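Local coordinates for diphosphomevalonate decarboxylase, putative (Trypanosoma brucei, PDB 2HKE), which probably catalyses the ATP-dependent decarboxylation of (R)-5-diphosphomevalonate to isopentenyl diphosphate in the mevalonate pathway, at residues Ala15-Trp20 against Asp35-Thr40; Thr178-Ile183 against Lys233-Ala238; Leu246-Leu251 against Ala289-Ala294. The protein carries 1 engineered substitution. All blocks are in the same frame, centred on the assembly; numbering follows the deposited sequence.

Interaction 1: residues Ala15-Trp20 against Asp35-Thr40; sequences AFIKYW and DSFSIT. With SO4 (sulfate ion), chain C.
A classic beta bulge joins Phe16 and Ile17 to Phe37, where the chain leaving strand 5-15 turns a corner beside the antiparallel strand 36-40. Both residues donate to one acceptor. Phe16 N lies 2.8 Å from Phe37 O with a bent N-H...O angle of 139°, whereas Ile17 N, 3.2 Å from Phe37 O, points almost straight at a lone pair in the carbonyl plane. The return bond, from Phe37 N to Ile17 O at 3.1 Å, closes the hydrogen-bonded pair. One step before the bulge, Ala15 and Ser38 form a non-hydrogen-bonded pair, and Ala15 CA makes a CA-H...O contact with the same Phe37 O.

At the bulge the Phe16 ring lies over the strand. Its CG sits between the backbone N and the carbonyl carbon (chi1 52°), which brings one ring face over Phe37 O. The tip of the ring, CZ, rests tightly on one face of the Phe37 ring, 3.3 Å from Phe37 CG. The two side chains run alongside each other in the same direction, the ring planes inclined at 37°. Ile17 meets Phe37 obliquely, its CB 3.8 Å from Phe37 CB and its CD1 at the edge of the Phe37 ring. Met225 of helix 213-234 touches both Ile17 and Phe37.

Past the bulge, Lys18 folds back so that NZ reaches Ala15 O at 2.8 Å, with Asp293 as a further partner. Tyr19 OH donates over 2.6 Å to O4 of a sulfate ion, probably from the crystallisation liquor; Lys22 binds both this hydroxyl and the sulfate, which Arg77, Thr200, Ser144 and Gly145 also hold. Such a bulge ends the antiparallel pairing of strands 5-15 and 36-40 in the S5-type N-terminal domain of this GHMP fold, beside the C-terminal domain.

Interaction 2: residues Thr178-Ile183 against Lys233-Ala238; sequences THWPEI and KARDFA
His179 O is gripped side-on by Arg235, which presents two nitrogens to this single carbonyl. The NE bond is the shorter and straighter, 2.9 Å from Arg235 NE to His179 O with an N-H...O angle of 154°; Arg235 NH2 reaches the same His179 O at 3.2 Å. Both donors come from the same face of the carbonyl plane, and the oxygen lies near the plane of the guanidinium. That group is also stacked flat on the imidazole of His179, with centres 3.9 Å apart and planes 26° apart. The imidazole is fixed at its far end, where NE2 is hydrogen-bonded to Ile232 O.

Arg235 lies in the link between helices 213-234 and 237-256. Its positive phi belongs to a Schellman motif ending the first helix, and Asp236 is the N-cap of the second, with Thr239 as a side-chain partner. This sharp junction packs on Trp180, which opens a type I turn running to Ile183. Arg235 CA stands over the six-membered ring in a CH-pi contact, 3.6 Å from the Trp180 ring centroid, while Ile183 CB covers the opposite face.

Arg235 CB and CG lie over the five-membered ring. Phe237 N and CA lie at the edge of the indole, Trp180 CZ2 touches Phe237 CB at 3.9 Å, and Ile183 CD1 reaches the edge of the Phe237 ring. Leu303 of strand 298-303 touches Trp180, Ile183 and Phe237.

Interaction 3: residues Leu246-Leu251 against Ala289-Ala294; sequences LESDDL and AYTFDA
Asp249 and Tyr290 cross at about a right angle, the carboxylate turned 37° from the phenol ring. Tyr290 OH donates to Asp249 OD1 over 2.8 Å, meeting that oxygen on its syn side and somewhat out of the carboxylate plane. The phenol leans toward the helix because Tyr290 CG lies between its backbone N and carbonyl carbon (chi1 60°).

One residue earlier on helix 237-256, Ser248 points at the strand. With OG anti to the backbone N, the hydroxyl accepts a hydrogen bond from Phe292 N at 3.0 Å. OG also lies near the planes of two aromatic rings, at the edge of each: 3.5 Å from Phe292 CD1 and 3.8 Å from Tyr290 CD1. Ser248 CB packs against Thr291 OG1 at 3.6 Å, an oxygen hydrogen-bonded to Lys18 NZ.

A water links the backbones alongside, donating to Ser248 O at 2.7 Å and to Phe292 O. Leu251 lays its CD2 loosely against the backbone, 4.2 Å from Phe292 O.

The axes of 246-251 and 289-291 run at 31° to each other, in roughly the same direction; strand 288-291 is outermost in its sheet within this chain. Helix 267-283 adds Ile273 against both Tyr290 and Phe292. The bonds across this buried contact are polar, and they leave the N-H of Phe292 satisfied by the serine hydroxyl and its carbonyl by the water and by Lys18 NZ of the N-terminal domain.

Interactions 1 and 3 touch across the boundary between the N- and C-terminal family domains, with centres about 10 Å apart. Lys18 is the joint: its NZ lies 2.7 Å from Asp293 OD1 in a salt bridge, while Lys18 N probably donates to Glu247 OE1 at 2.8 Å. In the GHMP kinase superfamily the active-site cleft lies between the two domains, consistent with the sulfate next to interaction 1 marking an anion site there. Interaction 2 touches neither; its nearest atoms come within about 5 Å of interaction 1 and about 4 Å of interaction 3. Its centre is about 17 Å and 20 Å from theirs, although helix 237-256 runs through both interactions 2 and 3.

Interaction 1: residues Ala15-Trp20 against Asp35-Thr40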
# COMPACT_ATOMS: atom_id res chain seq x y z
N ALA A 15 4.30 0.60 -2.05
CA ALA A 15 5.72 0.31 -2.09
C ALA A 15 6.31 0.68 -3.45
O ALA A 15 5.78 0.25 -4.48
CB ALA A 15 6.01 -1.15 -1.87
N PHE A 16 7.38 1.47 -3.44
CA PHE A 16 8.16 1.66 -4.69
C PHE A 16 9.39 0.75 -4.75
O PHE A 16 9.89 0.51 -5.85
CB PHE A 16 8.49 3.12 -4.92
CG PHE A 16 9.13 3.77 -3.75
CD1 PHE A 16 10.49 3.73 -3.63
CD2 PHE A 16 8.39 4.41 -2.77
CE1 PHE A 16 11.14 4.28 -2.56
CE2 PHE A 16 9.06 4.97 -1.66
CZ PHE A 16 10.42 4.92 -1.59
N ILE A 17 9.89 0.31 -3.58
CA ILE A 17 10.84 -0.76 -3.46
C ILE A 17 10.07 -1.91 -2.84
O ILE A 17 9.53 -1.83 -1.73
CB ILE A 17 12.15 -0.40 -2.72
CG1 ILE A 17 12.92 0.63 -3.59
CG2 ILE A 17 12.99 -1.71 -2.47
CD1 ILE A 17 14.05 1.28 -2.84
N LYS A 18 9.93 -2.95 -3.63
CA LYS A 18 8.95 -3.99 -3.34
C LYS A 18 9.24 -5.02 -2.25
O LYS A 18 10.33 -5.56 -2.17
CB LYS A 18 8.64 -4.72 -4.62
CG LYS A 18 8.23 -3.81 -5.80
CD LYS A 18 6.91 -3.13 -5.49
CE LYS A 18 6.35 -2.36 -6.68
NZ LYS A 18 5.00 -1.70 -6.36
N TYR A 19 8.19 -5.34 -1.49
CA TYR A 19 8.16 -6.50 -0.63
C TYR A 19 7.66 -7.68 -1.49
O TYR A 19 6.57 -7.65 -1.99
CB TYR A 19 7.20 -6.24 0.53
CG TYR A 19 6.66 -7.44 1.30
CD1 TYR A 19 7.51 -8.44 1.75
CD2 TYR A 19 5.30 -7.53 1.62
CE1 TYR A 19 7.01 -9.52 2.46
CE2 TYR A 19 4.80 -8.58 2.36
CZ TYR A 19 5.63 -9.58 2.74
OH TYR A 19 5.14 -10.60 3.48
N TRP A 20 8.48 -8.73 -1.66
CA TRP A 20 8.06 -9.91 -2.36
C TRP A 20 8.95 -11.04 -1.91
O TRP A 20 10.03 -11.22 -2.43
CB TRP A 20 8.11 -9.71 -3.88
CG TRP A 20 7.35 -10.75 -4.65
CD1 TRP A 20 7.87 -11.73 -5.44
CD2 TRP A 20 5.95 -10.84 -4.76
NE1 TRP A 20 6.85 -12.48 -6.01
CE2 TRP A 20 5.66 -11.93 -5.61
CE3 TRP A 20 4.89 -10.11 -4.21
CZ2 TRP A 20 4.37 -12.31 -5.90
CZ3 TRP A 20 3.59 -10.53 -4.50
CH2 TRP A 20 3.35 -11.62 -5.33
N ASP A 35 14.43 -5.36 2.49
CA ASP A 35 13.73 -4.16 2.90
C ASP A 35 12.72 -3.76 1.82
O ASP A 35 12.86 -4.08 0.64
CB ASP A 35 14.68 -3.01 3.03
CG ASP A 35 15.64 -3.11 4.22
OD1 ASP A 35 15.58 -4.00 5.11
OD2 ASP A 35 16.52 -2.20 4.23
N SER A 36 11.74 -2.96 2.22
CA SER A 36 10.85 -2.33 1.26
C SER A 36 10.68 -0.87 1.63
O SER A 36 11.07 -0.47 2.73
CB SER A 36 9.53 -3.08 1.15
OG SER A 36 8.94 -3.36 2.39
N PHE A 37 10.09 -0.09 0.75
CA PHE A 37 10.10 1.35 0.95
C PHE A 37 8.82 1.83 0.28
O PHE A 37 8.59 1.49 -0.90
CB PHE A 37 11.35 1.91 0.23
CG PHE A 37 11.93 3.19 0.83
CD1 PHE A 37 11.20 4.08 1.61
CD2 PHE A 37 13.22 3.53 0.47
CE1 PHE A 37 11.81 5.25 2.10
CE2 PHE A 37 13.85 4.68 0.94
CZ PHE A 37 13.11 5.56 1.75
N SER A 38 8.00 2.60 1.00
CA SER A 38 6.69 2.98 0.48
C SER A 38 6.38 4.43 0.80
O SER A 38 7.05 5.07 1.64
CB SER A 38 5.60 2.10 1.08
OG SER A 38 5.64 2.18 2.51
N ILE A 39 5.41 4.93 0.07
CA ILE A 39 4.79 6.22 0.36
C ILE A 39 3.44 5.94 0.99
O ILE A 39 2.59 5.22 0.44
CB ILE A 39 4.60 7.06 -0.92
CG1 ILE A 39 5.94 7.40 -1.56
CG2 ILE A 39 3.83 8.40 -0.64
CD1 ILE A 39 5.82 8.25 -2.78
N THR A 40 3.18 6.59 2.12
CA THR A 40 1.90 6.50 2.73
C THR A 40 0.91 7.47 2.04
O THR A 40 1.26 8.60 1.80
CB THR A 40 2.06 6.90 4.20
OG1 THR A 40 3.06 6.07 4.79
CG2 THR A 40 0.73 6.76 4.91
S SO4 C . 1.56 -10.91 3.61
O1 SO4 C . 1.73 -12.34 3.42
O2 SO4 C . 1.56 -10.24 2.33
O3 SO4 C . 0.28 -10.64 4.27
O4 SO4 C . 2.67 -10.38 4.40

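Interaction 2: residues Thr178-Ile183 against Lys233-Ala238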
# COMPACT_ATOMS: atom_id res chain seq x y z
N THR A 178 5.90 16.31 5.35
CA THR A 178 6.31 17.67 5.04
C THR A 178 7.57 17.79 4.20
O THR A 178 7.88 18.87 3.71
CB THR A 178 6.52 18.51 6.34
OG1 THR A 178 7.67 18.04 7.00
CG2 THR A 178 5.37 18.41 7.25
N HIS A 179 8.31 16.69 4.00
CA HIS A 179 9.62 16.78 3.37
C HIS A 179 9.50 17.18 1.90
O HIS A 179 10.20 18.05 1.43
CB HIS A 179 10.41 15.47 3.55
CG HIS A 179 11.72 15.46 2.83
ND1 HIS A 179 12.81 16.19 3.26
CD2 HIS A 179 12.11 14.82 1.70
CE1 HIS A 179 13.82 15.99 2.42
NE2 HIS A 179 13.41 15.17 1.46
N TRP A 180 8.59 16.55 1.17
CA TRP A 180 8.52 16.72 -0.29
C TRP A 180 7.08 16.90 -0.70
O TRP A 180 6.47 16.00 -1.28
CB TRP A 180 9.11 15.46 -0.96
CG TRP A 180 9.54 15.59 -2.41
CD1 TRP A 180 9.32 16.63 -3.25
CD2 TRP A 180 10.16 14.57 -3.19
NE1 TRP A 180 9.84 16.37 -4.48
CE2 TRP A 180 10.36 15.10 -4.48
CE3 TRP A 180 10.62 13.28 -2.92
CZ2 TRP A 180 10.99 14.39 -5.49
CZ3 TRP A 180 11.24 12.57 -3.90
CH2 TRP A 180 11.45 13.12 -5.17
N PRO A 181 6.48 18.05 -0.34
CA PRO A 181 5.05 18.24 -0.57
C PRO A 181 4.66 18.27 -2.04
O PRO A 181 3.49 18.12 -2.36
CB PRO A 181 4.76 19.63 0.05
CG PRO A 181 6.06 20.28 0.27
CD PRO A 181 7.11 19.19 0.34
N GLU A 182 5.62 18.50 -2.93
CA GLU A 182 5.34 18.50 -4.36
C GLU A 182 4.97 17.14 -4.93
O GLU A 182 4.23 17.05 -5.90
CB GLU A 182 6.51 19.03 -5.14
CG GLU A 182 6.82 20.45 -4.82
CD GLU A 182 7.80 20.64 -3.63
OE1 GLU A 182 8.15 19.71 -2.84
OE2 GLU A 182 8.24 21.81 -3.50
N ILE A 183 5.48 16.09 -4.33
CA ILE A 183 5.26 14.74 -4.91
C ILE A 183 3.83 14.30 -4.64
O ILE A 183 3.22 14.48 -3.53
CB ILE A 183 6.44 13.76 -4.53
CG1 ILE A 183 6.49 12.55 -5.51
CG2 ILE A 183 6.36 13.44 -3.11
CD1 ILE A 183 7.77 11.80 -5.45
N LYS A 233 15.87 12.23 -0.07
CA LYS A 233 16.51 13.33 0.69
C LYS A 233 16.78 14.53 -0.17
O LYS A 233 16.53 15.67 0.29
CB LYS A 233 17.74 12.84 1.46
CG LYS A 233 17.30 12.08 2.66
CD LYS A 233 18.38 11.81 3.69
CE LYS A 233 17.74 11.47 5.08
NZ LYS A 233 18.58 10.52 5.93
N ALA A 234 17.24 14.33 -1.40
CA ALA A 234 17.53 15.41 -2.34
C ALA A 234 16.33 15.92 -3.13
O ALA A 234 16.50 16.85 -3.87
CB ALA A 234 18.58 14.96 -3.33
N ARG A 235 15.17 15.29 -3.00
CA ARG A 235 13.98 15.58 -3.81
C ARG A 235 14.31 15.55 -5.28
O ARG A 235 13.93 16.43 -6.03
CB ARG A 235 13.34 16.93 -3.40
CG ARG A 235 13.01 17.04 -1.95
CD ARG A 235 12.86 18.53 -1.55
NE ARG A 235 12.56 18.72 -0.12
CZ ARG A 235 13.46 19.03 0.82
NH1 ARG A 235 14.75 19.19 0.51
NH2 ARG A 235 13.07 19.19 2.09
N ASP A 236 14.97 14.46 -5.71
CA ASP A 236 15.39 14.23 -7.07
C ASP A 236 14.32 13.32 -7.70
O ASP A 236 14.38 12.10 -7.54
CB ASP A 236 16.71 13.49 -7.02
CG ASP A 236 17.27 13.12 -8.39
OD1 ASP A 236 16.62 13.34 -9.44
OD2 ASP A 236 18.39 12.54 -8.38
N PHE A 237 13.32 13.92 -8.33
CA PHE A 237 12.20 13.15 -8.80
C PHE A 237 12.61 12.16 -9.86
O PHE A 237 12.15 11.01 -9.84
CB PHE A 237 11.10 14.05 -9.35
CG PHE A 237 9.96 13.29 -9.87
CD1 PHE A 237 9.00 12.79 -8.98
CD2 PHE A 237 9.84 13.00 -11.20
CE1 PHE A 237 7.96 12.02 -9.45
CE2 PHE A 237 8.78 12.24 -11.66
CZ PHE A 237 7.84 11.75 -10.73
N ALA A 238 13.40 12.59 -10.83
CA ALA A 238 13.78 11.69 -11.92
C ALA A 238 14.43 10.38 -11.44
O ALA A 238 14.08 9.30 -11.92
CB ALA A 238 14.67 12.42 -12.95

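Interaction 3: residues Leu246-Leu251 against Ala289-Ala294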
# COMPACT_ATOMS: atom_id res chain seq x y z
N LEU A 246 11.87 0.73 -12.35
CA LEU A 246 12.75 -0.47 -12.40
C LEU A 246 12.23 -1.53 -11.46
O LEU A 246 12.16 -2.69 -11.80
CB LEU A 246 14.16 -0.12 -11.97
CG LEU A 246 14.98 0.65 -12.99
CD1 LEU A 246 16.27 1.20 -12.32
CD2 LEU A 246 15.30 -0.27 -14.18
N GLU A 247 11.80 -1.12 -10.29
CA GLU A 247 11.28 -2.06 -9.30
C GLU A 247 9.99 -2.69 -9.76
O GLU A 247 9.78 -3.91 -9.63
CB GLU A 247 11.06 -1.31 -7.99
CG GLU A 247 12.31 -1.19 -7.13
CD GLU A 247 12.68 -2.52 -6.50
OE1 GLU A 247 11.89 -3.04 -5.66
OE2 GLU A 247 13.73 -3.11 -6.90
N SER A 248 9.11 -1.89 -10.33
CA SER A 248 7.86 -2.40 -10.86
C SER A 248 8.09 -3.38 -11.97
O SER A 248 7.50 -4.45 -12.01
CB SER A 248 7.05 -1.22 -11.39
OG SER A 248 5.78 -1.66 -11.88
N ASP A 249 8.98 -3.01 -12.90
CA ASP A 249 9.32 -3.93 -13.99
C ASP A 249 9.86 -5.25 -13.44
O ASP A 249 9.46 -6.35 -13.94
CB ASP A 249 10.38 -3.31 -14.92
CG ASP A 249 9.88 -2.13 -15.72
OD1 ASP A 249 8.65 -1.88 -15.83
OD2 ASP A 249 10.76 -1.45 -16.31
N ASP A 250 10.73 -5.16 -12.45
CA ASP A 250 11.37 -6.36 -11.89
C ASP A 250 10.37 -7.30 -11.22
O ASP A 250 10.45 -8.54 -11.39
CB ASP A 250 12.51 -6.02 -10.94
CG ASP A 250 13.80 -5.56 -11.63
OD1 ASP A 250 13.92 -5.59 -12.89
OD2 ASP A 250 14.76 -5.18 -10.88
N LEU A 251 9.40 -6.77 -10.47
CA LEU A 251 8.40 -7.62 -9.85
C LEU A 251 7.55 -8.32 -10.91
O LEU A 251 7.24 -9.52 -10.79
CB LEU A 251 7.51 -6.78 -8.95
CG LEU A 251 6.36 -7.50 -8.26
CD1 LEU A 251 6.88 -8.73 -7.48
CD2 LEU A 251 5.61 -6.55 -7.30
N ALA A 289 6.02 8.57 -13.25
CA ALA A 289 6.44 7.21 -12.94
C ALA A 289 5.24 6.35 -12.68
O ALA A 289 4.22 6.82 -12.15
CB ALA A 289 7.35 7.18 -11.67
N TYR A 290 5.34 5.08 -13.09
CA TYR A 290 4.34 4.04 -12.78
C TYR A 290 4.91 3.07 -11.73
O TYR A 290 6.13 2.89 -11.63
CB TYR A 290 3.91 3.27 -14.03
CG TYR A 290 5.03 2.55 -14.73
CD1 TYR A 290 5.56 1.35 -14.21
CD2 TYR A 290 5.63 3.11 -15.88
CE1 TYR A 290 6.66 0.73 -14.85
CE2 TYR A 290 6.69 2.48 -16.52
CZ TYR A 290 7.18 1.29 -16.01
OH TYR A 290 8.26 0.72 -16.67
N THR A 291 4.01 2.44 -10.99
CA THR A 291 4.33 1.23 -10.28
C THR A 291 3.08 0.37 -10.18
O THR A 291 2.00 0.90 -10.02
CB THR A 291 5.00 1.47 -8.94
OG1 THR A 291 5.54 0.23 -8.47
CG2 THR A 291 4.03 1.99 -7.88
N PHE A 292 3.26 -0.94 -10.32
CA PHE A 292 2.25 -1.93 -10.08
C PHE A 292 2.65 -2.76 -8.88
O PHE A 292 3.84 -3.05 -8.71
CB PHE A 292 2.09 -2.86 -11.32
CG PHE A 292 1.64 -2.13 -12.56
CD1 PHE A 292 2.55 -1.39 -13.28
CD2 PHE A 292 0.30 -2.13 -12.97
CE1 PHE A 292 2.18 -0.69 -14.40
CE2 PHE A 292 -0.08 -1.41 -14.07
CZ PHE A 292 0.84 -0.68 -14.78
N ASP A 293 1.68 -3.17 -8.08
CA ASP A 293 1.93 -3.97 -6.86
C ASP A 293 1.09 -5.27 -6.82
O ASP A 293 0.16 -5.42 -6.04
CB ASP A 293 1.65 -3.09 -5.64
CG ASP A 293 2.61 -3.35 -4.44
OD1 ASP A 293 3.85 -3.43 -4.62
OD2 ASP A 293 2.10 -3.52 -3.30
N ALA A 294 1.39 -6.25 -7.63
CA ALA A 294 0.65 -7.55 -7.50
C ALA A 294 -0.82 -7.41 -7.87
O ALA A 294 -1.74 -8.00 -7.27
CB ALA A 294 0.80 -8.22 -6.09
O HOH W 1 5.20 -4.64 -10.53